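Local coordinates for protein (sliding clamp) (Enterobacteria phage RB69, PDB 1B77) that acts as a ring-shaped, three-subunit sliding clamp of the phage replisome, binding a peptide of the DNA polymerase and probably tethering the enzyme to DNA, at residues L11-I21 and A53-L61; N35-N43 and S212-M220. All coordinates share one frame; numbering follows the deposited sequence.

Contact 1: residues L11-I21 and A53-L61; sequences LKNFASINSGI and ALYDLNSFL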
# COMPACT_ATOMS: atom_id res chain seq x y z
N LEU A 11 -19.61 13.08 -2.45
CA LEU A 11 -19.63 13.21 -1.00
C LEU A 11 -18.26 12.86 -0.41
O LEU A 11 -17.87 13.38 0.63
CB LEU A 11 -20.70 12.30 -0.40
CG LEU A 11 -22.11 12.88 -0.46
CD1 LEU A 11 -23.14 11.84 -0.05
CD2 LEU A 11 -22.17 14.13 0.44
N LYS A 12 -17.55 11.97 -1.09
CA LYS A 12 -16.23 11.57 -0.64
C LYS A 12 -15.25 12.74 -0.83
O LYS A 12 -14.34 12.92 -0.02
CB LYS A 12 -15.75 10.33 -1.40
CG LYS A 12 -14.76 9.48 -0.62
CD LYS A 12 -14.33 8.21 -1.36
CE LYS A 12 -13.40 7.34 -0.49
NZ LYS A 12 -14.07 6.78 0.75
N ASN A 13 -15.43 13.53 -1.88
CA ASN A 13 -14.56 14.69 -2.10
C ASN A 13 -14.86 15.72 -1.00
O ASN A 13 -13.95 16.35 -0.48
CB ASN A 13 -14.80 15.31 -3.48
CG ASN A 13 -14.08 16.65 -3.66
OD1 ASN A 13 -14.71 17.71 -3.69
ND2 ASN A 13 -12.76 16.61 -3.80
N PHE A 14 -16.14 15.85 -0.65
CA PHE A 14 -16.56 16.78 0.40
C PHE A 14 -15.96 16.40 1.77
O PHE A 14 -15.51 17.28 2.52
CB PHE A 14 -18.10 16.81 0.50
CG PHE A 14 -18.77 17.67 -0.56
CD1 PHE A 14 -18.21 17.83 -1.82
CD2 PHE A 14 -20.00 18.28 -0.29
CE1 PHE A 14 -18.86 18.59 -2.81
CE2 PHE A 14 -20.65 19.05 -1.26
CZ PHE A 14 -20.08 19.20 -2.52
N ALA A 15 -15.93 15.11 2.09
CA ALA A 15 -15.38 14.65 3.37
C ALA A 15 -13.91 15.03 3.53
O ALA A 15 -13.40 15.11 4.65
CB ALA A 15 -15.54 13.14 3.51
N SER A 16 -13.22 15.25 2.41
CA SER A 16 -11.82 15.64 2.50
C SER A 16 -11.74 17.13 2.83
O SER A 16 -10.70 17.64 3.23
CB SER A 16 -11.10 15.35 1.18
OG SER A 16 -11.50 16.27 0.18
N ILE A 17 -12.86 17.84 2.65
CA ILE A 17 -12.89 19.27 2.96
C ILE A 17 -13.30 19.47 4.42
O ILE A 17 -12.77 20.33 5.11
CB ILE A 17 -13.89 20.02 2.05
CG1 ILE A 17 -13.41 19.95 0.60
CG2 ILE A 17 -14.00 21.48 2.52
CD1 ILE A 17 -14.30 20.65 -0.38
N ASN A 18 -14.26 18.66 4.87
CA ASN A 18 -14.77 18.70 6.24
C ASN A 18 -15.18 17.24 6.51
O ASN A 18 -16.00 16.68 5.78
CB ASN A 18 -16.01 19.62 6.33
CG ASN A 18 -16.48 19.85 7.78
OD1 ASN A 18 -16.37 18.97 8.63
ND2 ASN A 18 -17.02 21.04 8.04
N SER A 19 -14.62 16.63 7.55
CA SER A 19 -14.93 15.24 7.87
C SER A 19 -16.40 15.01 8.22
O SER A 19 -16.87 13.86 8.22
CB SER A 19 -14.03 14.76 9.02
OG SER A 19 -14.16 15.62 10.15
N GLY A 20 -17.12 16.08 8.51
CA GLY A 20 -18.52 15.94 8.85
C GLY A 20 -19.39 16.73 7.89
O GLY A 20 -18.87 17.50 7.09
N ILE A 21 -20.70 16.54 7.96
CA ILE A 21 -21.58 17.28 7.06
C ILE A 21 -23.03 17.30 7.52
O ILE A 21 -23.47 16.46 8.32
CB ILE A 21 -21.52 16.69 5.63
CG1 ILE A 21 -22.19 17.64 4.64
CG2 ILE A 21 -22.20 15.34 5.60
CD1 ILE A 21 -21.96 17.24 3.20
N ALA A 53 -27.25 15.18 10.52
CA ALA A 53 -25.85 15.57 10.56
C ALA A 53 -24.99 14.33 10.73
O ALA A 53 -25.30 13.44 11.53
CB ALA A 53 -25.61 16.54 11.70
N LEU A 54 -23.90 14.27 9.98
CA LEU A 54 -22.96 13.16 10.05
C LEU A 54 -21.61 13.68 10.57
O LEU A 54 -21.05 14.61 10.00
CB LEU A 54 -22.80 12.53 8.68
CG LEU A 54 -24.01 11.73 8.20
CD1 LEU A 54 -23.90 11.48 6.69
CD2 LEU A 54 -24.08 10.42 8.96
N TYR A 55 -21.12 13.07 11.64
CA TYR A 55 -19.85 13.45 12.26
C TYR A 55 -18.66 12.92 11.45
O TYR A 55 -17.66 13.61 11.29
CB TYR A 55 -19.77 12.88 13.68
CG TYR A 55 -18.59 13.37 14.49
CD1 TYR A 55 -18.53 14.67 14.95
CD2 TYR A 55 -17.52 12.51 14.78
CE1 TYR A 55 -17.43 15.13 15.70
CE2 TYR A 55 -16.42 12.95 15.52
CZ TYR A 55 -16.38 14.26 15.98
OH TYR A 55 -15.32 14.69 16.73
N ASP A 56 -18.79 11.69 10.95
CA ASP A 56 -17.73 11.05 10.18
C ASP A 56 -18.26 10.58 8.83
O ASP A 56 -18.51 9.39 8.63
CB ASP A 56 -17.17 9.85 10.95
CG ASP A 56 -15.88 9.31 10.35
OD1 ASP A 56 -15.59 9.57 9.15
OD2 ASP A 56 -15.15 8.61 11.08
N LEU A 57 -18.43 11.53 7.92
CA LEU A 57 -18.95 11.26 6.59
C LEU A 57 -18.18 10.19 5.82
O LEU A 57 -18.78 9.33 5.18
CB LEU A 57 -18.97 12.55 5.77
CG LEU A 57 -19.40 12.44 4.31
CD1 LEU A 57 -20.76 11.77 4.23
CD2 LEU A 57 -19.42 13.83 3.67
N ASN A 58 -16.86 10.23 5.90
CA ASN A 58 -16.08 9.25 5.16
C ASN A 58 -16.35 7.81 5.55
O ASN A 58 -16.50 6.95 4.67
CB ASN A 58 -14.59 9.52 5.28
CG ASN A 58 -13.81 8.89 4.15
OD1 ASN A 58 -14.00 9.28 2.98
ND2 ASN A 58 -12.96 7.92 4.46
N SER A 59 -16.40 7.53 6.86
CA SER A 59 -16.66 6.17 7.33
C SER A 59 -18.08 5.74 7.00
O SER A 59 -18.34 4.56 6.77
CB SER A 59 -16.42 6.07 8.85
OG SER A 59 -15.08 6.38 9.17
N PHE A 60 -19.00 6.70 6.98
CA PHE A 60 -20.39 6.42 6.62
C PHE A 60 -20.41 5.94 5.17
O PHE A 60 -20.96 4.88 4.86
CB PHE A 60 -21.22 7.70 6.75
CG PHE A 60 -22.63 7.57 6.23
CD1 PHE A 60 -23.57 6.80 6.89
CD2 PHE A 60 -23.01 8.24 5.07
CE1 PHE A 60 -24.88 6.70 6.42
CE2 PHE A 60 -24.31 8.14 4.58
CZ PHE A 60 -25.25 7.37 5.26
N LEU A 61 -19.81 6.73 4.28
CA LEU A 61 -19.75 6.37 2.86
C LEU A 61 -19.12 4.99 2.65
O LEU A 61 -19.62 4.19 1.86
CB LEU A 61 -18.97 7.43 2.08
CG LEU A 61 -19.60 8.83 2.13
CD1 LEU A 61 -18.66 9.84 1.47
CD2 LEU A 61 -20.96 8.80 1.44
O HOH W 1 -15.10 11.77 7.40
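Ser-19 O is gripped twice: Leu-57 N donates to it over 2.8 Å, the N-H somewhat bent (149°), and a water donates to it from 2.9 Å. The same water gives its other hydrogen to Asp-56 OD1 and accepts from Asn-58 N, so the loop after helix 5-15 is tied to the opening turn of helix 57-64. Asp-56 is the N-cap of that helix; its OD1 also takes Ser-59 N, which arrives from above the carboxylate plane rather than within it. Two residues after Ser-19, Ile-21 joins Leu-54 in an antiparallel hydrogen-bonded pair, Ile-21 N to Leu-54 O and Leu-54 N to Ile-21 O, both 2.8 Å. Gly-20 slips past close by, its CA 3.1 Å from Leu-54 O. This is the N-terminal clamp domain of the chain, in which helices 5-15 and 57-64 pack side by side, nearly antiparallel at 151° with segment axes 9.2 Å apart. Leu-57 fills the angle between helix and strand. With CG anti to the backbone N (chi1 176°), its CD2 sits 3.7 Å from Ile-21 CG2 and also meets Ala-15 CB and the carbonyl of Leu-11. One turn on, Leu-61 crosses Leu-11 at about a right angle, CD1 lying 3.7 Å from Leu-11 CB while CD2 faces Leu-11 CD1. At the solvent-facing end of the contact, the Lys-12 chain bends at its last torsion and brings NZ to Asn-58 OD1 in a weak, 3.4 Å hydrogen bond.

Contact 2: residues N35-N43 and S212-M220; sequences NGTTYAEAN and SQVSYVIAM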
# COMPACT_ATOMS: atom_id res chain seq x y z
N ASN A 35 -12.03 25.70 9.04
CA ASN A 35 -11.29 26.97 9.02
C ASN A 35 -11.86 27.97 8.01
O ASN A 35 -11.29 29.03 7.79
CB ASN A 35 -9.81 26.73 8.71
CG ASN A 35 -9.59 26.15 7.33
OD1 ASN A 35 -10.43 26.29 6.44
ND2 ASN A 35 -8.45 25.51 7.12
N GLY A 36 -12.98 27.61 7.39
CA GLY A 36 -13.64 28.49 6.44
C GLY A 36 -12.96 28.83 5.13
O GLY A 36 -13.49 29.63 4.36
N THR A 37 -11.81 28.22 4.85
CA THR A 37 -11.09 28.50 3.61
C THR A 37 -11.68 27.90 2.33
O THR A 37 -11.61 28.50 1.26
CB THR A 37 -9.64 28.01 3.70
OG1 THR A 37 -9.63 26.58 3.84
CG2 THR A 37 -8.96 28.64 4.89
N THR A 38 -12.27 26.71 2.44
CA THR A 38 -12.84 26.04 1.27
C THR A 38 -14.33 25.70 1.36
O THR A 38 -14.78 25.13 2.35
CB THR A 38 -12.05 24.74 0.96
OG1 THR A 38 -10.70 25.08 0.59
CG2 THR A 38 -12.69 23.98 -0.19
N TYR A 39 -15.07 26.05 0.32
CA TYR A 39 -16.51 25.76 0.24
C TYR A 39 -16.79 24.89 -0.98
O TYR A 39 -16.14 25.03 -2.02
CB TYR A 39 -17.30 27.07 0.11
CG TYR A 39 -18.78 26.90 -0.23
CD1 TYR A 39 -19.74 26.69 0.77
CD2 TYR A 39 -19.22 26.98 -1.55
CE1 TYR A 39 -21.10 26.57 0.45
CE2 TYR A 39 -20.58 26.85 -1.88
CZ TYR A 39 -21.51 26.66 -0.87
OH TYR A 39 -22.85 26.54 -1.19
N ALA A 40 -17.77 23.99 -0.87
CA ALA A 40 -18.14 23.13 -1.99
C ALA A 40 -19.64 22.90 -2.02
O ALA A 40 -20.30 22.82 -0.97
CB ALA A 40 -17.41 21.79 -1.89
N GLU A 41 -20.18 22.79 -3.23
CA GLU A 41 -21.60 22.56 -3.41
C GLU A 41 -21.84 21.83 -4.72
O GLU A 41 -21.04 21.92 -5.66
CB GLU A 41 -22.37 23.88 -3.42
CG GLU A 41 -21.99 24.82 -4.55
CD GLU A 41 -22.99 25.96 -4.73
OE1 GLU A 41 -23.37 26.60 -3.72
OE2 GLU A 41 -23.39 26.22 -5.88
N ALA A 42 -22.96 21.13 -4.79
CA ALA A 42 -23.29 20.39 -6.00
C ALA A 42 -24.74 19.93 -6.03
O ALA A 42 -25.34 19.65 -4.99
CB ALA A 42 -22.38 19.17 -6.11
N ASN A 43 -25.28 19.87 -7.24
CA ASN A 43 -26.64 19.39 -7.47
C ASN A 43 -26.47 17.90 -7.71
O ASN A 43 -25.57 17.49 -8.45
CB ASN A 43 -27.24 20.04 -8.71
CG ASN A 43 -27.46 21.52 -8.54
OD1 ASN A 43 -27.36 22.28 -9.51
ND2 ASN A 43 -27.78 21.93 -7.33
N SER A 212 -18.97 20.84 -14.42
CA SER A 212 -20.35 20.43 -14.65
C SER A 212 -20.87 19.64 -13.47
O SER A 212 -22.07 19.42 -13.34
CB SER A 212 -20.42 19.58 -15.91
OG SER A 212 -19.61 18.43 -15.79
N GLN A 213 -19.96 19.20 -12.59
CA GLN A 213 -20.33 18.41 -11.43
C GLN A 213 -20.27 19.11 -10.08
O GLN A 213 -21.12 18.90 -9.22
CB GLN A 213 -19.46 17.15 -11.35
CG GLN A 213 -20.04 15.92 -12.02
CD GLN A 213 -19.18 14.69 -11.80
OE1 GLN A 213 -18.77 14.39 -10.67
NE2 GLN A 213 -18.91 13.96 -12.88
N VAL A 214 -19.25 19.94 -9.88
CA VAL A 214 -19.10 20.61 -8.59
C VAL A 214 -18.58 22.04 -8.71
O VAL A 214 -17.87 22.38 -9.66
CB VAL A 214 -18.12 19.81 -7.67
CG1 VAL A 214 -17.96 20.51 -6.33
CG2 VAL A 214 -18.64 18.40 -7.46
N SER A 215 -18.94 22.88 -7.74
CA SER A 215 -18.47 24.26 -7.69
C SER A 215 -17.75 24.47 -6.37
O SER A 215 -18.28 24.12 -5.33
CB SER A 215 -19.64 25.24 -7.79
OG SER A 215 -20.03 25.45 -9.14
N TYR A 216 -16.55 25.04 -6.42
CA TYR A 216 -15.80 25.30 -5.20
C TYR A 216 -15.51 26.78 -5.07
O TYR A 216 -15.30 27.47 -6.07
CB TYR A 216 -14.44 24.59 -5.19
CG TYR A 216 -14.46 23.09 -5.37
CD1 TYR A 216 -14.46 22.53 -6.64
CD2 TYR A 216 -14.41 22.24 -4.27
CE1 TYR A 216 -14.40 21.15 -6.82
CE2 TYR A 216 -14.34 20.85 -4.44
CZ TYR A 216 -14.34 20.32 -5.72
OH TYR A 216 -14.24 18.96 -5.91
N VAL A 217 -15.52 27.28 -3.84
CA VAL A 217 -15.19 28.67 -3.56
C VAL A 217 -14.05 28.63 -2.54
O VAL A 217 -14.19 28.09 -1.44
CB VAL A 217 -16.37 29.47 -2.97
CG1 VAL A 217 -15.87 30.85 -2.50
CG2 VAL A 217 -17.46 29.67 -4.03
N ILE A 218 -12.91 29.18 -2.93
CA ILE A 218 -11.75 29.19 -2.07
C ILE A 218 -11.29 30.60 -1.75
O ILE A 218 -11.12 31.43 -2.64
CB ILE A 218 -10.59 28.41 -2.72
CG1 ILE A 218 -11.03 26.97 -3.00
CG2 ILE A 218 -9.38 28.44 -1.82
CD1 ILE A 218 -10.13 26.22 -3.95
N ALA A 219 -11.11 30.86 -0.46
CA ALA A 219 -10.65 32.17 -0.00
C ALA A 219 -9.19 32.33 -0.42
O ALA A 219 -8.44 31.36 -0.45
CB ALA A 219 -10.77 32.26 1.52
N MET A 220 -8.80 33.55 -0.77
CA MET A 220 -7.43 33.80 -1.17
C MET A 220 -6.64 34.49 -0.07
O MET A 220 -7.22 35.06 0.85
CB MET A 220 -7.40 34.61 -2.47
CG MET A 220 -8.00 33.85 -3.65
SD MET A 220 -7.97 34.80 -5.18
CE MET A 220 -7.97 33.52 -6.35
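Tyr-39 lies against Val-217 on the neighbouring strand, and its side chain can be followed outward from there. CB sits 4.0 Å from Val-217 CB and 3.6 Å from Val-217 O, the carbonyl that accepts the Tyr-39 backbone N. With CG anti to that N (chi1 169°), the side chain crosses the valine obliquely, CD2 passing beside Val-217 CB and CG2. At the tip, OH donates to Glu-41 OE1 over 2.6 Å; OE1 accepts with its anti lone pair and lies at the ring edge, in the ring plane. Ile-107 N also bonds to this hydroxyl, so the hydroxyl has two hydrogen-bond partners. Glu-41 CG packs 4.0 Å from Ser-215 CB, and both residues share a face of the sheet with Tyr-39 and Val-217. The other face carries Thr-38 beside Ile-218, and Ala-40, whose CB is 3.9 Å from Tyr-216 CD2. Val-214 CG1 rests over one face of the Tyr-216 ring, offset toward its rim. Between the strands, Tyr-39 pairs with Val-217 and Glu-41 with Ser-215 through two backbone hydrogen bonds each, and Ala-219 N adds one more to Thr-37 O. Strand 38-44 comes from the N-terminal family region and strand 215-219 from the C-terminal one; their antiparallel pairing makes one continuous sheet across the two halves, as in the sliding-clamp fold.

Overall arrangement
Contact 1 and contact 2 have centres about 15 Å apart, and their segments alternate along the chain: 11-21, 35-43, 53-61, 212-220. Contact 1 joins two helices and a short strand pair on the N-terminal side; contact 2, whose centre lies about 4 Å from the chain centre, is the sheet seam beneath it. They touch directly: Asn-13 OD1 and Tyr-216 OH are 2.6 Å apart, a probable hydrogen bond, and Ala-40 CB takes both Phe-14 CE1 and Ile-17 CD1 at 3.6 Å. Phe-14 of helix 5-15 faces the sheet, while Leu-11 and Ala-15 meet helix 57-64. No other subunit of the trimer touches either contact.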